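Local coordinates for translation initiation factor eIF2 assembly protein (Schizosaccharomyces pombe, PDB 4ZGP), which acts as an ATP-dependent folding chaperone that binds the gamma subunit of eIF2 and lets it assemble with the alpha and beta subunits, at residues R42-K47 against L232-T237; V112-N117 against E139-L144; E225-D230 against H250-W255. One frame throughout, in Å; residues are numbered along the deposited sequence.

Contact 1: residues R42-K47 against L232-T237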
loop_
_atom_site.group_PDB
_atom_site.type_symbol
_atom_site.label_atom_id
_atom_site.label_comp_id
_atom_site.label_asym_id
_atom_site.label_seq_id
_atom_site.Cartn_x
_atom_site.Cartn_y
_atom_site.Cartn_z
ATOM N N ARG A 42 7.155 11.374 -5.013
ATOM C CA ARG A 42 6.020 11.982 -5.701
ATOM C C ARG A 42 6.110 11.837 -7.214
ATOM O O ARG A 42 5.109 11.594 -7.875
ATOM C CB ARG A 42 5.916 13.471 -5.316
ATOM C CG ARG A 42 4.724 14.216 -5.930
ATOM C CD ARG A 42 4.804 15.714 -5.610
ATOM N NE ARG A 42 5.127 15.930 -4.201
ATOM C CZ ARG A 42 4.236 16.212 -3.253
ATOM N NH1 ARG A 42 2.948 16.341 -3.553
ATOM N NH2 ARG A 42 4.639 16.377 -2.000
ATOM N N LYS A 43 7.309 11.947 -7.768
ATOM C CA LYS A 43 7.484 11.856 -9.215
ATOM C C LYS A 43 7.337 10.428 -9.775
ATOM O O LYS A 43 7.273 10.241 -10.993
ATOM C CB LYS A 43 8.855 12.410 -9.611
ATOM C CG LYS A 43 9.048 13.905 -9.298
ATOM C CD LYS A 43 10.524 14.290 -9.330
ATOM C CE LYS A 43 10.751 15.650 -8.662
ATOM N NZ LYS A 43 12.199 15.980 -8.548
ATOM N N LEU A 44 7.284 9.434 -8.893
ATOM C CA LEU A 44 7.282 8.025 -9.316
ATOM C C LEU A 44 5.953 7.322 -9.078
ATOM O O LEU A 44 5.772 6.172 -9.470
ATOM C CB LEU A 44 8.385 7.257 -8.569
ATOM C CG LEU A 44 9.772 7.907 -8.529
ATOM C CD1 LEU A 44 10.648 7.180 -7.513
ATOM C CD2 LEU A 44 10.430 7.870 -9.891
ATOM N N THR A 45 5.014 8.018 -8.458
ATOM C CA THR A 45 3.845 7.366 -7.888
ATOM C C THR A 45 2.599 8.110 -8.346
ATOM O O THR A 45 2.648 9.318 -8.599
ATOM C CB THR A 45 3.945 7.313 -6.323
ATOM O OG1 THR A 45 2.892 6.513 -5.769
ATOM C CG2 THR A 45 3.862 8.698 -5.750
ATOM N N PRO A 46 1.489 7.391 -8.507
ATOM C CA PRO A 46 0.300 8.091 -9.012
ATOM C C PRO A 46 -0.176 9.183 -8.068
ATOM O O PRO A 46 -0.004 9.109 -6.846
ATOM C CB PRO A 46 -0.732 6.973 -9.137
ATOM C CG PRO A 46 0.101 5.715 -9.337
ATOM C CD PRO A 46 1.267 5.938 -8.405
ATOM N N LYS A 47 -0.765 10.226 -8.649
ATOM C CA LYS A 47 -1.152 11.394 -7.869
ATOM C C LYS A 47 -2.068 11.059 -6.691
ATOM O O LYS A 47 -2.938 10.181 -6.780
ATOM C CB LYS A 47 -1.840 12.424 -8.780
ATOM C CG LYS A 47 -2.130 13.750 -8.099
ATOM C CD LYS A 47 -2.733 14.758 -9.087
ATOM C CE LYS A 47 -2.885 16.144 -8.458
ATOM N NZ LYS A 47 -3.888 16.974 -9.190
ATOM N N LEU A 232 14.036 0.747 -8.410
ATOM C CA LEU A 232 14.665 0.584 -7.107
ATOM C C LEU A 232 15.854 1.539 -6.954
ATOM O O LEU A 232 16.103 2.046 -5.866
ATOM C CB LEU A 232 15.119 -0.872 -6.880
ATOM C CG LEU A 232 15.912 -1.119 -5.582
ATOM C CD1 LEU A 232 15.155 -0.742 -4.272
ATOM C CD2 LEU A 232 16.402 -2.583 -5.531
ATOM N N LYS A 233 16.571 1.806 -8.044
ATOM C CA LYS A 233 17.673 2.768 -7.978
ATOM C C LYS A 233 17.168 4.148 -7.598
ATOM O O LYS A 233 17.889 4.946 -6.983
ATOM C CB LYS A 233 18.419 2.857 -9.307
ATOM C CG LYS A 233 19.213 1.620 -9.654
ATOM C CD LYS A 233 19.801 1.759 -11.056
ATOM C CE LYS A 233 20.651 0.546 -11.429
ATOM N NZ LYS A 233 19.849 -0.712 -11.521
ATOM N N LYS A 234 15.925 4.429 -7.962
ATOM C CA LYS A 234 15.333 5.731 -7.640
ATOM C C LYS A 234 14.720 5.788 -6.235
ATOM O O LYS A 234 14.217 6.837 -5.817
ATOM C CB LYS A 234 14.267 6.089 -8.678
ATOM C CG LYS A 234 14.850 6.386 -10.056
ATOM C CD LYS A 234 13.744 6.586 -11.067
ATOM C CE LYS A 234 14.272 6.530 -12.477
ATOM N NZ LYS A 234 13.149 6.315 -13.426
ATOM N N LEU A 235 14.766 4.674 -5.508
ATOM C CA LEU A 235 14.215 4.611 -4.141
ATOM C C LEU A 235 15.343 4.760 -3.113
ATOM O O LEU A 235 15.208 4.380 -1.938
ATOM C CB LEU A 235 13.451 3.296 -3.919
ATOM C CG LEU A 235 12.285 3.019 -4.895
ATOM C CD1 LEU A 235 11.555 1.725 -4.562
ATOM C CD2 LEU A 235 11.256 4.167 -4.957
ATOM N N ASP A 236 16.447 5.328 -3.576
ATOM C CA ASP A 236 17.662 5.478 -2.768
ATOM C C ASP A 236 17.448 6.277 -1.485
ATOM O O ASP A 236 18.221 6.143 -0.538
ATOM C CB ASP A 236 18.767 6.142 -3.600
ATOM C CG ASP A 236 18.346 7.480 -4.182
ATOM O OD1 ASP A 236 17.545 7.488 -5.148
ATOM O OD2 ASP A 236 18.831 8.535 -3.692
ATOM N N THR A 237 16.405 7.099 -1.437
ATOM C CA THR A 237 16.161 7.922 -0.245
ATOM C C THR A 237 15.338 7.187 0.808
ATOM O O THR A 237 15.139 7.703 1.908
ATOM C CB THR A 237 15.427 9.229 -0.606
ATOM O OG1 THR A 237 14.342 8.909 -1.485
ATOM C CG2 THR A 237 16.369 10.170 -1.322
#
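Leu44 meets Lys234 and Leu235 in a small contact, made mainly by apolar side-chain atoms, between the loop that leads from helix 34-40 to strand 48-51 and the segment 232-237 at the C-terminal part of helix 221-233. The two methyls of Leu44 divide the work. CD2 lies 3.7 Å from Lys234 CD, against the aliphatic part of the lysine, while CD1 reaches inward to Leu235 CD2 at 4.0 Å and also touches Lys234 CB. The lysine runs extended beyond CG and crosses the leucine obliquely, its hydrocarbon chain screening one side of Leu44 at the surface. Leu235 does not aim its CB at the loop; with CG anti to the carbonyl carbon (chi1 -57°), its tip nevertheless swings nearer. It is the buried member of the trio, resting also on Phe41, Phe243, Phe245 and Leu256. A 3.0 Å bond from Leu235 N to Leu232 O fixes the turn that presents it. On the loop side, backbone bonding of Leu44 to Leu256 and a bond from Thr45 OG1 to Leu256 O tie the segment to strand 253-261. The arrangement is that of a connecting loop closing over the edge of a helix-covered beta-sheet, here in the ATP-grasp fold.

Contact 2: residues V112-N117 against E139-L144; sequences VVPKLN and EEVLLL. With ADP (adenosine-5'-diphosphate), chain C.
Pro114 on strand 112-115 packs against Val141 and Leu144 of helix 138-146, with Val112 adding a further touch on Val141. The proline ring is shared between two helix residues: its CB meets Val141 CG1 at 3.8 Å, and its CG meets Leu144 CD2 at 3.9 Å, Pro114 and Leu144 crossing at about a right angle. Val141 bridges two residues of that side, its CG2 lying 3.9 Å from Val112 CG2. That spread follows from chi1 of 159°, which sets CG1 anti to the backbone N and CG2 anti to the carbonyl carbon. The axes of segments 112-115 and 139-144 approach to 8.7 Å at 37°. Further out, Ile105 of helix 95-107 touches both Val112 and Val141, and Leu182 of the neighbouring strand 180-184 lies against Val112 and Pro114. Between these two strand residues, Val113 points away from the helix and brings CG2 to 3.7 Å from C6 of the ADP adenine. Lys115, an ATP-binding residue, has its NZ in a salt bridge with Asp258 OD1 and bonded to Trp118 O. The strand is thus two-sided: hydrophobic contacts seat one side on the helix, while the other offers apolar surface to the adenine and carries Lys115, which probably contributes positive charge near the phosphates.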
loop_
_atom_site.group_PDB
_atom_site.type_symbol
_atom_site.label_atom_id
_atom_site.label_comp_id
_atom_site.label_asym_id
_atom_site.label_seq_id
_atom_site.Cartn_x
_atom_site.Cartn_y
_atom_site.Cartn_z
ATOM N N VAL A 112 -11.436 8.379 -6.708
ATOM C CA VAL A 112 -10.271 8.076 -5.863
ATOM C C VAL A 112 -10.320 6.684 -5.226
ATOM O O VAL A 112 -11.376 6.059 -5.145
ATOM C CB VAL A 112 -10.108 9.114 -4.720
ATOM C CG1 VAL A 112 -10.073 10.538 -5.274
ATOM C CG2 VAL A 112 -11.212 8.973 -3.672
ATOM N N VAL A 113 -9.150 6.213 -4.798
ATOM C CA VAL A 113 -9.032 5.046 -3.934
ATOM C C VAL A 113 -8.520 5.511 -2.573
ATOM O O VAL A 113 -7.459 6.124 -2.492
ATOM C CB VAL A 113 -8.071 3.985 -4.532
ATOM C CG1 VAL A 113 -7.796 2.885 -3.516
ATOM C CG2 VAL A 113 -8.646 3.383 -5.817
ATOM N N PRO A 114 -9.290 5.271 -1.502
ATOM C CA PRO A 114 -8.906 5.758 -0.174
ATOM C C PRO A 114 -8.029 4.775 0.579
ATOM O O PRO A 114 -8.154 3.578 0.336
ATOM C CB PRO A 114 -10.242 5.899 0.538
ATOM C CG PRO A 114 -11.050 4.726 -0.058
ATOM C CD PRO A 114 -10.628 4.654 -1.500
ATOM N N LYS A 115 -7.179 5.262 1.477
ATOM C CA LYS A 115 -6.469 4.366 2.417
ATOM C C LYS A 115 -6.080 5.194 3.645
ATOM O O LYS A 115 -6.180 6.422 3.610
ATOM C CB LYS A 115 -5.235 3.717 1.757
ATOM C CG LYS A 115 -4.147 4.701 1.349
ATOM C CD LYS A 115 -2.941 4.021 0.654
ATOM C CE LYS A 115 -2.047 3.315 1.679
ATOM N NZ LYS A 115 -0.898 2.566 1.054
ATOM N N LEU A 116 -5.690 4.552 4.745
ATOM C CA LEU A 116 -5.093 5.310 5.839
ATOM C C LEU A 116 -3.578 5.184 5.695
ATOM O O LEU A 116 -3.079 5.065 4.574
ATOM C CB LEU A 116 -5.589 4.851 7.211
ATOM C CG LEU A 116 -7.109 4.913 7.434
ATOM C CD1 LEU A 116 -7.449 4.667 8.889
ATOM C CD2 LEU A 116 -7.728 6.237 6.948
ATOM N N ASN A 117 -2.845 5.247 6.804
ATOM C CA ASN A 117 -1.407 5.404 6.688
ATOM C C ASN A 117 -0.748 4.244 5.969
ATOM O O ASN A 117 0.239 4.451 5.268
ATOM C CB ASN A 117 -0.742 5.573 8.063
ATOM C CG ASN A 117 -1.367 6.697 8.910
ATOM O OD1 ASN A 117 -2.593 6.779 9.059
ATOM N ND2 ASN A 117 -0.517 7.552 9.482
ATOM N N GLU A 139 -19.194 9.656 0.850
ATOM C CA GLU A 139 -19.953 8.540 1.386
ATOM C C GLU A 139 -19.331 7.196 1.009
ATOM O O GLU A 139 -19.228 6.288 1.844
ATOM C CB GLU A 139 -21.394 8.600 0.890
ATOM C CG GLU A 139 -22.309 7.662 1.619
ATOM C CD GLU A 139 -23.739 7.726 1.095
ATOM O OE1 GLU A 139 -24.634 7.260 1.824
ATOM O OE2 GLU A 139 -23.965 8.233 -0.034
ATOM N N GLU A 140 -18.927 7.083 -0.248
ATOM C CA GLU A 140 -18.302 5.868 -0.738
ATOM C C GLU A 140 -16.939 5.642 -0.091
ATOM O O GLU A 140 -16.615 4.523 0.309
ATOM C CB GLU A 140 -18.174 5.923 -2.258
ATOM C CG GLU A 140 -19.466 5.585 -2.979
ATOM C CD GLU A 140 -19.338 5.687 -4.482
ATOM O OE1 GLU A 140 -18.647 6.610 -4.959
ATOM O OE2 GLU A 140 -19.929 4.842 -5.186
ATOM N N VAL A 141 -16.151 6.704 0.016
ATOM C CA VAL A 141 -14.861 6.620 0.690
ATOM C C VAL A 141 -15.031 6.081 2.114
ATOM O O VAL A 141 -14.349 5.134 2.526
ATOM C CB VAL A 141 -14.166 7.997 0.729
ATOM C CG1 VAL A 141 -13.103 8.047 1.835
ATOM C CG2 VAL A 141 -13.586 8.339 -0.648
ATOM N N LEU A 142 -15.970 6.665 2.849
ATOM C CA LEU A 142 -16.148 6.360 4.261
ATOM C C LEU A 142 -16.699 4.957 4.474
ATOM O O LEU A 142 -16.301 4.255 5.403
ATOM C CB LEU A 142 -17.078 7.398 4.909
ATOM C CG LEU A 142 -16.463 8.798 5.045
ATOM C CD1 LEU A 142 -17.513 9.861 5.353
ATOM C CD2 LEU A 142 -15.408 8.782 6.127
ATOM N N LEU A 143 -17.620 4.556 3.609
ATOM C CA LEU A 143 -18.222 3.236 3.729
ATOM C C LEU A 143 -17.150 2.168 3.505
ATOM O O LEU A 143 -17.038 1.201 4.271
ATOM C CB LEU A 143 -19.380 3.100 2.735
ATOM C CG LEU A 143 -20.343 1.926 2.841
ATOM C CD1 LEU A 143 -21.765 2.408 2.595
ATOM C CD2 LEU A 143 -19.972 0.907 1.807
ATOM N N LEU A 144 -16.324 2.374 2.483
ATOM C CA LEU A 144 -15.271 1.417 2.164
ATOM C C LEU A 144 -14.234 1.324 3.292
ATOM O O LEU A 144 -13.827 0.229 3.693
ATOM C CB LEU A 144 -14.605 1.799 0.839
ATOM C CG LEU A 144 -13.570 0.863 0.214
ATOM C CD1 LEU A 144 -14.148 -0.531 -0.073
ATOM C CD2 LEU A 144 -13.046 1.479 -1.073
HETATM P PB ADP C . -1.622 -2.745 -0.414
HETATM O O1B ADP C . -0.133 -2.481 -0.579
HETATM O O2B ADP C . -2.136 -2.506 0.995
HETATM O O3B ADP C . -2.025 -4.034 -1.099
HETATM P PA ADP C . -2.022 -0.932 -2.638
HETATM O O1A ADP C . -0.718 -1.541 -3.092
HETATM O O2A ADP C . -2.228 0.569 -2.526
HETATM O O3A ADP C . -2.412 -1.561 -1.201
HETATM O "O5'" ADP C . -3.154 -1.498 -3.625
HETATM C "C5'" ADP C . -4.048 -2.548 -3.253
HETATM C "C4'" ADP C . -4.749 -2.934 -4.544
HETATM O "O4'" ADP C . -5.709 -1.930 -4.878
HETATM C "C3'" ADP C . -3.758 -2.982 -5.695
HETATM O "O3'" ADP C . -3.370 -4.329 -5.986
HETATM C "C2'" ADP C . -4.477 -2.347 -6.866
HETATM O "O2'" ADP C . -5.002 -3.343 -7.749
HETATM C "C1'" ADP C . -5.628 -1.570 -6.261
HETATM N N9 ADP C . -5.296 -0.128 -6.366
HETATM C C8 ADP C . -4.431 0.533 -5.566
HETATM N N7 ADP C . -4.346 1.844 -5.924
HETATM C C5 ADP C . -5.173 2.034 -6.976
HETATM C C6 ADP C . -5.563 3.184 -7.826
HETATM N N6 ADP C . -5.018 4.406 -7.594
HETATM N N1 ADP C . -6.463 2.967 -8.822
HETATM C C2 ADP C . -6.996 1.742 -9.022
HETATM N N3 ADP C . -6.689 0.652 -8.287
HETATM C C4 ADP C . -5.799 0.733 -7.263
#

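Contact 3: residues E225-D230 against H250-W255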
loop_
_atom_site.group_PDB
_atom_site.type_symbol
_atom_site.label_atom_id
_atom_site.label_comp_id
_atom_site.label_asym_id
_atom_site.label_seq_id
_atom_site.Cartn_x
_atom_site.Cartn_y
_atom_site.Cartn_z
ATOM N N GLU A 225 11.801 -6.917 -15.310
ATOM C CA GLU A 225 12.866 -6.934 -14.328
ATOM C C GLU A 225 13.708 -5.667 -14.411
ATOM O O GLU A 225 14.031 -5.063 -13.384
ATOM C CB GLU A 225 13.755 -8.172 -14.499
ATOM C CG GLU A 225 14.913 -8.201 -13.510
ATOM C CD GLU A 225 15.846 -9.382 -13.724
ATOM O OE1 GLU A 225 16.896 -9.433 -13.054
ATOM O OE2 GLU A 225 15.528 -10.254 -14.557
ATOM N N LYS A 226 14.052 -5.262 -15.633
ATOM C CA LYS A 226 14.877 -4.068 -15.826
ATOM C C LYS A 226 14.151 -2.824 -15.333
ATOM O O LYS A 226 14.750 -1.979 -14.687
ATOM C CB LYS A 226 15.267 -3.901 -17.306
ATOM C CG LYS A 226 15.948 -2.587 -17.632
ATOM C CD LYS A 226 17.244 -2.391 -16.851
ATOM C CE LYS A 226 18.134 -1.319 -17.490
ATOM N NZ LYS A 226 17.376 -0.093 -17.880
ATOM N N LEU A 227 12.867 -2.711 -15.638
ATOM C CA LEU A 227 12.093 -1.556 -15.165
ATOM C C LEU A 227 11.968 -1.521 -13.627
ATOM O O LEU A 227 12.009 -0.448 -13.023
ATOM C CB LEU A 227 10.708 -1.550 -15.789
ATOM C CG LEU A 227 10.678 -1.294 -17.295
ATOM C CD1 LEU A 227 9.255 -1.412 -17.828
ATOM C CD2 LEU A 227 11.285 0.067 -17.628
ATOM N N ILE A 228 11.836 -2.689 -13.004
ATOM C CA ILE A 228 11.758 -2.771 -11.536
ATOM C C ILE A 228 13.104 -2.414 -10.907
ATOM O O ILE A 228 13.155 -1.688 -9.913
ATOM C CB ILE A 228 11.302 -4.176 -11.075
ATOM C CG1 ILE A 228 9.833 -4.387 -11.488
ATOM C CG2 ILE A 228 11.445 -4.348 -9.565
ATOM C CD1 ILE A 228 9.275 -5.805 -11.267
ATOM N N SER A 229 14.182 -2.945 -11.479
ATOM C CA SER A 229 15.553 -2.645 -11.056
ATOM C C SER A 229 15.834 -1.142 -11.141
ATOM O O SER A 229 16.405 -0.529 -10.235
ATOM C CB SER A 229 16.541 -3.426 -11.937
ATOM O OG SER A 229 17.865 -3.345 -11.459
ATOM N N ASP A 230 15.449 -0.558 -12.266
ATOM C CA ASP A 230 15.639 0.877 -12.470
ATOM C C ASP A 230 14.862 1.705 -11.455
ATOM O O ASP A 230 15.370 2.712 -10.952
ATOM C CB ASP A 230 15.218 1.277 -13.878
ATOM C CG ASP A 230 16.214 0.832 -14.945
ATOM O OD1 ASP A 230 17.362 0.455 -14.598
ATOM O OD2 ASP A 230 15.837 0.865 -16.134
ATOM N N HIS A 250 3.148 -0.332 -16.862
ATOM C CA HIS A 250 2.177 -0.146 -17.920
ATOM C C HIS A 250 2.841 0.660 -19.027
ATOM O O HIS A 250 3.409 1.713 -18.771
ATOM C CB HIS A 250 0.935 0.564 -17.384
ATOM C CG HIS A 250 -0.132 0.775 -18.410
ATOM N ND1 HIS A 250 -0.883 -0.259 -18.926
ATOM C CD2 HIS A 250 -0.588 1.904 -19.004
ATOM C CE1 HIS A 250 -1.751 0.223 -19.801
ATOM N NE2 HIS A 250 -1.588 1.532 -19.868
ATOM N N LYS A 251 2.797 0.139 -20.251
ATOM C CA LYS A 251 3.418 0.818 -21.391
ATOM C C LYS A 251 4.845 1.275 -21.106
ATOM O O LYS A 251 5.173 2.452 -21.294
ATOM C CB LYS A 251 2.574 2.021 -21.808
ATOM C CG LYS A 251 1.157 1.691 -22.208
ATOM C CD LYS A 251 0.352 2.984 -22.351
ATOM C CE LYS A 251 -0.357 3.081 -23.688
ATOM N NZ LYS A 251 0.484 2.714 -24.862
ATOM N N ASP A 252 5.671 0.345 -20.622
ATOM C CA ASP A 252 7.107 0.546 -20.412
ATOM C C ASP A 252 7.423 1.593 -19.352
ATOM O O ASP A 252 8.517 2.157 -19.338
ATOM C CB ASP A 252 7.804 0.928 -21.725
ATOM C CG ASP A 252 7.954 -0.248 -22.659
ATOM O OD1 ASP A 252 8.082 -1.391 -22.159
ATOM O OD2 ASP A 252 7.945 -0.030 -23.891
ATOM N N ARG A 253 6.461 1.840 -18.472
ATOM C CA ARG A 253 6.639 2.781 -17.379
ATOM C C ARG A 253 6.253 2.125 -16.062
ATOM O O ARG A 253 5.147 1.583 -15.925
ATOM C CB ARG A 253 5.797 4.034 -17.601
ATOM C CG ARG A 253 5.988 5.097 -16.535
ATOM C CD ARG A 253 5.316 6.401 -16.947
ATOM N NE ARG A 253 5.552 7.463 -15.975
ATOM C CZ ARG A 253 5.098 8.707 -16.099
ATOM N NH1 ARG A 253 4.376 9.054 -17.163
ATOM N NH2 ARG A 253 5.367 9.604 -15.159
ATOM N N ALA A 254 7.155 2.199 -15.092
ATOM C CA ALA A 254 6.912 1.620 -13.783
ATOM C C ALA A 254 6.411 2.707 -12.844
ATOM O O ALA A 254 6.934 3.827 -12.831
ATOM C CB ALA A 254 8.183 0.963 -13.241
ATOM N N TRP A 255 5.354 2.392 -12.107
ATOM C CA TRP A 255 4.814 3.287 -11.107
ATOM C C TRP A 255 4.950 2.657 -9.742
ATOM O O TRP A 255 4.510 1.535 -9.546
ATOM C CB TRP A 255 3.335 3.558 -11.361
ATOM C CG TRP A 255 3.079 4.198 -12.655
ATOM C CD1 TRP A 255 2.975 3.585 -13.874
ATOM C CD2 TRP A 255 2.888 5.593 -12.883
ATOM N NE1 TRP A 255 2.746 4.522 -14.853
ATOM C CE2 TRP A 255 2.671 5.762 -14.269
ATOM C CE3 TRP A 255 2.871 6.719 -12.047
ATOM C CZ2 TRP A 255 2.444 7.018 -14.841
ATOM C CZ3 TRP A 255 2.640 7.964 -12.617
ATOM C CH2 TRP A 255 2.433 8.102 -14.003
#
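Leu227, on the helix 221-233, leans over the hairpin turn that joins strands 243-250 and 253-261, and its side chain makes nearly the whole contact. At its root, CB stands 4.4 Å from Ala254 CB, a loose apolar approach to the small side chain that points back at the helix. The same alanine methyl lies 4.1 Å from the backbone carbonyl Leu227 O. With CG anti to the carbonyl carbon (chi1 -68°) and chi2 at 176°, the branch is directed at the turn. CD1 then settles on backbone: it is 3.8 Å from Asp252 C, close to Asp252 CA as well, and farther from Arg253 N. CD2 sits 3.9 Å from Asp252 O. The leucine therefore rests on the peptide leaving Asp252, with the carboxylate of that residue only at the margin. This peptide belongs to a type I' turn from His250 to Arg253, closed by bonds in both directions between the two end residues, including Arg253 N to His250 O at 3.1 Å. Within the helix, Lys226 NZ forms a salt bridge with Asp230 OD2, the lysine meeting the syn lone pair of that oxygen one helical turn on. Along the strand, Arg253 lays its guanidinium over one face of the Trp255 ring, offset toward the rim. Ile249 touches Leu227, Ala254 and also Ile228, which packs on the face of the sheet, on Phe206 and Phe194 among others. A helix packed on a largely antiparallel sheet, with one leucine at the tip of a type I' beta-hairpin, fits the alpha+beta architecture of the ATP-grasp fold.

Overall arrangement
Contacts 1 and 3 are neighbours, their centres 12 Å apart; both draw on helix 221-233, and they touch where Trp255 CE3 lies against the backbone of residues 44-46. Their segments alternate along the chain, and the early loop lies against the edge strand 253-261 of the five-stranded mixed sheet. Contact 2 is nested within the span closed by contact 1 and precedes contact 3. It belongs to the separate three-stranded sheet, 23 Å from contact 1 and 28 Å from contact 3 between centres, on the opposite side of the chain's centre from contact 3. ADP is bound by residues from both sheets, as expected of an ATP-grasp protein; among the three, contact 2 alone touches the nucleotide.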